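Local coordinates for 2-(acetamidomethylene)succinate hydrolase (Mesorhizobium loti, PDB 3KXP), which catalyses the final step of vitamin B6 degradation, hydrolysing (E)-2-(acetamidomethylene)succinate to succinic semialdehyde, acetate, ammonia and carbon dioxide, at residues A[60-65]-A[98-103]; A[177-182]-A[241-246]. All coordinates share one frame; numbering follows the deposited sequence.

Interaction 1: A[60-65]-A[98-103]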
loop_
_atom_site.group_PDB
_atom_site.type_symbol
_atom_site.label_atom_id
_atom_site.label_comp_id
_atom_site.label_asym_id
_atom_site.label_seq_id
_atom_site.Cartn_x
_atom_site.Cartn_y
_atom_site.Cartn_z
ATOM N N LEU A 60 2.925 16.866 26.846
ATOM C CA LEU A 60 3.883 16.432 25.836
ATOM C C LEU A 60 4.453 17.589 25.044
ATOM O O LEU A 60 3.773 18.584 24.825
ATOM C CB LEU A 60 3.211 15.460 24.862
ATOM C CG LEU A 60 2.621 14.181 25.454
ATOM C CD1 LEU A 60 1.875 13.405 24.375
ATOM C CD2 LEU A 60 3.733 13.341 26.054
ATOM N N ASN A 61 5.706 17.458 24.616
ATOM C CA ASN A 61 6.346 18.488 23.804
ATOM C C ASN A 61 6.131 18.114 22.336
ATOM O O ASN A 61 6.233 16.941 21.974
ATOM C CB ASN A 61 7.846 18.556 24.097
ATOM C CG ASN A 61 8.540 19.649 23.306
ATOM O OD1 ASN A 61 8.185 20.817 23.419
ATOM N ND2 ASN A 61 9.533 19.273 22.496
ATOM N N VAL A 62 5.825 19.098 21.496
ATOM C CA VAL A 62 5.602 18.829 20.080
ATOM C C VAL A 62 6.235 19.902 19.202
ATOM O O VAL A 62 6.566 20.986 19.680
ATOM C CB VAL A 62 4.084 18.731 19.756
ATOM C CG1 VAL A 62 3.430 17.676 20.637
ATOM C CG2 VAL A 62 3.410 20.076 19.963
ATOM N N ARG A 63 6.417 19.574 17.925
ATOM C CA ARG A 63 6.997 20.477 16.931
ATOM C C ARG A 63 5.968 20.580 15.811
ATOM O O ARG A 63 5.639 19.574 15.183
ATOM C CB ARG A 63 8.298 19.893 16.375
ATOM C CG ARG A 63 9.371 19.657 17.416
ATOM C CD ARG A 63 10.551 18.885 16.840
ATOM N NE ARG A 63 11.624 18.713 17.819
ATOM C CZ ARG A 63 12.654 19.546 17.966
ATOM N NH1 ARG A 63 12.759 20.622 17.191
ATOM N NH2 ARG A 63 13.581 19.303 18.892
ATOM N N GLU A 64 5.470 21.785 15.558
ATOM C CA GLU A 64 4.448 21.968 14.536
ATOM C C GLU A 64 4.869 22.818 13.354
ATOM O O GLU A 64 5.740 23.678 13.468
ATOM C CB GLU A 64 3.207 22.625 15.134
ATOM C CG GLU A 64 2.690 22.021 16.422
ATOM C CD GLU A 64 1.550 22.848 17.009
ATOM O OE1 GLU A 64 0.536 23.047 16.298
ATOM O OE2 GLU A 64 1.672 23.305 18.173
ATOM N N LYS A 65 4.200 22.587 12.229
ATOM C CA LYS A 65 4.444 23.331 11.004
ATOM C C LYS A 65 3.435 22.957 9.923
ATOM O O LYS A 65 2.958 21.826 9.867
ATOM C CB LYS A 65 5.863 23.088 10.492
ATOM C CG LYS A 65 6.185 23.875 9.233
ATOM C CD LYS A 65 7.631 23.721 8.811
ATOM C CE LYS A 65 7.880 24.495 7.534
ATOM N NZ LYS A 65 7.395 25.891 7.681
ATOM N N ILE A 98 2.989 17.422 12.770
ATOM C CA ILE A 98 3.391 17.598 14.155
ATOM C C ILE A 98 4.127 16.364 14.663
ATOM O O ILE A 98 3.596 15.250 14.620
ATOM C CB ILE A 98 2.168 17.866 15.069
ATOM C CG1 ILE A 98 1.461 19.159 14.628
ATOM C CG2 ILE A 98 2.621 17.987 16.512
ATOM C CD1 ILE A 98 0.260 19.574 15.488
ATOM N N ALA A 99 5.357 16.565 15.127
ATOM C CA ALA A 99 6.156 15.473 15.670
ATOM C C ALA A 99 5.987 15.523 17.183
ATOM O O ALA A 99 6.011 16.600 17.776
ATOM C CB ALA A 99 7.622 15.652 15.294
ATOM N N VAL A 100 5.829 14.367 17.811
ATOM C CA VAL A 100 5.613 14.323 19.253
ATOM C C VAL A 100 6.708 13.650 20.060
ATOM O O VAL A 100 7.108 12.520 19.768
ATOM C CB VAL A 100 4.294 13.572 19.594
ATOM C CG1 VAL A 100 4.041 13.605 21.082
ATOM C CG2 VAL A 100 3.131 14.174 18.823
ATOM N N ASP A 101 7.195 14.346 21.081
ATOM C CA ASP A 101 8.181 13.752 21.967
ATOM C C ASP A 101 7.276 12.894 22.829
ATOM O O ASP A 101 6.376 13.410 23.488
ATOM C CB ASP A 101 8.870 14.820 22.819
ATOM C CG ASP A 101 10.005 15.499 22.085
ATOM O OD1 ASP A 101 10.554 16.491 22.612
ATOM O OD2 ASP A 101 10.354 15.027 20.980
ATOM N N GLN A 102 7.473 11.585 22.816
ATOM C CA GLN A 102 6.593 10.755 23.612
ATOM C C GLN A 102 7.039 10.678 25.070
ATOM O O GLN A 102 8.177 11.015 25.398
ATOM C CB GLN A 102 6.479 9.380 22.965
ATOM C CG GLN A 102 5.930 9.493 21.550
ATOM C CD GLN A 102 6.045 8.212 20.770
ATOM O OE1 GLN A 102 5.117 7.398 20.739
ATOM N NE2 GLN A 102 7.199 8.011 20.142
ATOM N N ARG A 103 6.124 10.263 25.940
ATOM C CA ARG A 103 6.419 10.168 27.358
ATOM C C ARG A 103 7.755 9.490 27.624
ATOM O O ARG A 103 8.097 8.483 27.001
ATOM C CB ARG A 103 5.307 9.415 28.087
ATOM C CG ARG A 103 5.198 7.943 27.728
ATOM C CD ARG A 103 4.283 7.255 28.716
ATOM N NE ARG A 103 2.986 7.925 28.771
ATOM C CZ ARG A 103 2.186 7.920 29.829
ATOM N NH1 ARG A 103 1.023 8.557 29.787
ATOM N NH2 ARG A 103 2.556 7.295 30.933
HETATM O O HOH W 1 12.661 16.933 20.908
#
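The Asn61 amide and the Asp101 carboxylate run alongside each other in the same direction, their planes 46° apart. Asn61 ND2 donates to Asp101 OD1 over 3.0 Å; the oxygen is nearly in the amide plane but met from above the carboxylate, 54° out of its plane. At the edge of the Arg63 guanidinium, in its plane, a water accepts from NH2 and donates to Asp101 OD1 at 2.7 Å. CG of Asn61, anti to the backbone N (chi1 -178°), brings the amide beside Asp101.

Strand 59-65 runs antiparallel to strand 96-100 in the central, mostly parallel sheet of the alpha/beta hydrolase fold, near its 49-54 edge: Asp101 N bonds Asn61 O at 2.9 Å. On the other face Ile98 CG2 packs on Val62 CB at 3.6 Å, and Ile98 CD1 lies against Glu64, whose carboxylate bridges Arg51 and Arg133.

Leu107 N also bonds OD1, and Ser81 OG meets both OD2 and Arg63 NE. An alanine at Asp101 would probably leave Asn61 ND2, Leu107 N and the water without this acceptor and Ser81 OG without one partner. Three donors on one buried oxygen, with an arginine close by, are consistent with a stabilised anion.

Interaction 2: A[177-182]-A[241-246]; sequences DALEAR and RGLRSD
Glu180 reaches from helix 173-182 between two arginines, Arg241 and Arg244. Its CB lies at the edge of the Arg244 guanidinium, in the plane of that group and 3.7 Å from NH1. CG stands anti to the backbone N (chi1 -162°), and the chain runs extended beyond it; this carbon is 3.7 Å from NH1 of Arg241. At the tip OE1 faces Arg244, while OE2 lies between the two arginines. OE1 sits over one face of the Arg244 guanidinium and makes a salt bridge to NH1, modelled at 2.6 Å, although the position of that nitrogen is uncertain; the two planes are only 12° apart. OE2 touches Arg241 CB at 3.2 Å and lies over the Arg241 guanidinium, offset toward its rim. The 3.5 Å salt bridge from Glu180 OE2 to Arg241 NE therefore rests on charge alone, since no N-H points at the oxygen; NE hydrogen-bonds Ala237 O instead.

Both segments belong to the run of chain inserted between strands 159-165 and 258-263, the place where alpha/beta hydrolases commonly carry their cap, and the contact joins helix 173-182 to the C-terminal end of helix 233-242 and the turn there. That type I turn, from Gly242 to Ser245, carries Arg244, whose side chain crosses those of Glu180 and Asp177 at about a right angle. Asp177 OD1 lies near the guanidinium plane beside NH2 and is paired with it by charge, but the modelled contact is impossibly short, so its geometry is doubtful. Beside the charges, Leu179 CD1 meets Leu243 CD1 at 4.0 Å, the two side chains again crossing at about a right angle. Leu179 also touches Ile77 and Leu243 touches Leu143, two residues of the chloride site.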
loop_
_atom_site.group_PDB
_atom_site.type_symbol
_atom_site.label_atom_id
_atom_site.label_comp_id
_atom_site.label_asym_id
_atom_site.label_seq_id
_atom_site.Cartn_x
_atom_site.Cartn_y
_atom_site.Cartn_z
ATOM N N ASP A 177 16.007 -8.864 22.707
ATOM C CA ASP A 177 17.060 -8.974 23.718
ATOM C C ASP A 177 18.121 -7.938 23.371
ATOM O O ASP A 177 18.639 -7.247 24.242
ATOM C CB ASP A 177 17.724 -10.363 23.711
ATOM C CG ASP A 177 16.817 -11.457 24.250
ATOM O OD1 ASP A 177 15.878 -11.128 24.995
ATOM O OD2 ASP A 177 17.044 -12.649 23.944
ATOM N N ALA A 178 18.424 -7.829 22.080
ATOM C CA ALA A 178 19.432 -6.895 21.603
ATOM C C ALA A 178 19.041 -5.447 21.852
ATOM O O ALA A 178 19.869 -4.636 22.282
ATOM C CB ALA A 178 19.679 -7.112 20.118
ATOM N N LEU A 179 17.783 -5.124 21.566
ATOM C CA LEU A 179 17.288 -3.761 21.754
ATOM C C LEU A 179 17.344 -3.398 23.236
ATOM O O LEU A 179 17.782 -2.310 23.611
ATOM C CB LEU A 179 15.849 -3.647 21.234
ATOM C CG LEU A 179 15.222 -2.256 21.136
ATOM C CD1 LEU A 179 13.976 -2.339 20.273
ATOM C CD2 LEU A 179 14.885 -1.728 22.518
ATOM N N GLU A 180 16.914 -4.334 24.071
ATOM C CA GLU A 180 16.900 -4.127 25.506
ATOM C C GLU A 180 18.301 -3.977 26.125
ATOM O O GLU A 180 18.499 -3.160 27.025
ATOM C CB GLU A 180 16.152 -5.285 26.161
ATOM C CG GLU A 180 15.689 -5.012 27.561
ATOM C CD GLU A 180 14.669 -6.029 28.015
ATOM O OE1 GLU A 180 15.018 -7.224 28.067
ATOM O OE2 GLU A 180 13.516 -5.638 28.310
ATOM N N ALA A 181 19.272 -4.744 25.635
ATOM C CA ALA A 181 20.628 -4.688 26.177
ATOM C C ALA A 181 21.383 -3.374 25.950
ATOM O O ALA A 181 22.214 -2.990 26.772
ATOM C CB ALA A 181 21.447 -5.849 25.635
ATOM N N ARG A 182 21.111 -2.683 24.848
ATOM C CA ARG A 182 21.809 -1.427 24.575
ATOM C C ARG A 182 20.908 -0.191 24.644
ATOM O O ARG A 182 21.331 0.914 24.305
ATOM C CB ARG A 182 22.493 -1.504 23.207
ATOM C CG ARG A 182 21.567 -1.949 22.087
ATOM C CD ARG A 182 22.338 -2.358 20.828
ATOM N NE ARG A 182 22.675 -1.236 19.950
ATOM C CZ ARG A 182 21.780 -0.433 19.375
ATOM N NH1 ARG A 182 20.483 -0.615 19.586
ATOM N NH2 ARG A 182 22.180 0.537 18.563
ATOM N N ARG A 241 11.159 -3.263 27.928
ATOM C CA ARG A 241 10.460 -4.511 28.219
ATOM C C ARG A 241 8.983 -4.469 27.857
ATOM O O ARG A 241 8.358 -5.503 27.691
ATOM C CB ARG A 241 10.654 -4.964 29.679
ATOM C CG ARG A 241 10.641 -3.905 30.746
ATOM C CD ARG A 241 11.790 -4.185 31.719
ATOM N NE ARG A 241 13.067 -3.725 31.177
ATOM C CZ ARG A 241 14.261 -4.152 31.571
ATOM N NH1 ARG A 241 15.358 -3.655 31.010
ATOM N NH2 ARG A 241 14.359 -5.091 32.503
ATOM N N GLY A 242 8.429 -3.274 27.709
ATOM C CA GLY A 242 7.035 -3.175 27.324
ATOM C C GLY A 242 6.893 -3.534 25.853
ATOM O O GLY A 242 5.821 -3.926 25.405
ATOM N N LEU A 243 7.990 -3.412 25.105
ATOM C CA LEU A 243 7.999 -3.709 23.676
ATOM C C LEU A 243 7.880 -5.198 23.378
ATOM O O LEU A 243 7.645 -5.584 22.238
ATOM C CB LEU A 243 9.271 -3.154 23.023
ATOM C CG LEU A 243 9.362 -1.628 22.929
ATOM C CD1 LEU A 243 10.682 -1.220 22.312
ATOM C CD2 LEU A 243 8.207 -1.108 22.093
ATOM N N ARG A 244 8.031 -6.026 24.405
ATOM C CA ARG A 244 7.937 -7.475 24.255
ATOM C C ARG A 244 6.500 -7.990 24.227
ATOM O O ARG A 244 6.266 -9.150 23.895
ATOM C CB ARG A 244 8.667 -8.175 25.402
ATOM C CG ARG A 244 10.180 -8.071 25.371
ATOM C CD ARG A 244 10.766 -8.763 26.592
ATOM N NE ARG A 244 11.987 -9.491 26.272
ATOM C CZ ARG A 244 13.163 -8.922 26.041
ATOM N NH1 ARG A 244 13.289 -7.603 26.097
ATOM N NH2 ARG A 244 14.210 -9.671 25.742
ATOM N N SER A 245 5.539 -7.142 24.575
ATOM C CA SER A 245 4.149 -7.583 24.618
ATOM C C SER A 245 3.589 -7.996 23.259
ATOM O O SER A 245 4.037 -7.529 22.210
ATOM C CB SER A 245 3.264 -6.505 25.257
ATOM O OG SER A 245 3.349 -5.287 24.543
ATOM N N ASP A 246 2.609 -8.890 23.308
ATOM C CA ASP A 246 1.958 -9.419 22.122
ATOM C C ASP A 246 1.277 -8.302 21.336
ATOM O O ASP A 246 0.380 -7.631 21.839
ATOM C CB ASP A 246 0.943 -10.494 22.540
ATOM C CG ASP A 246 0.351 -11.242 21.356
ATOM O OD1 ASP A 246 0.907 -11.151 20.239
ATOM O OD2 ASP A 246 -0.668 -11.937 21.552
#

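How the interactions relate
From the N terminus, 60-65 pairs with 98-103 in interaction 1, closing a loop that includes strand 70-74, the other sheet neighbour of strand 96-100, and helix 85-89. The chain then builds strand 136-141, the probable nucleophile elbow with Ser142, the inferred nucleophile, and strand 159-165 before interaction 2 opens. That contact, 177-182 with 241-246, closes a second loop holding helices 193-203 and 209-218 and the hairpin 220-229. The loops follow in series, neither nesting nor crossing. Interaction 1 ties together strands of the central sheet, interaction 2 helices of the inserted region. Their centres are 24 Å apart, on opposite sides of the chain's centre, and their nearest atoms about 9 Å apart.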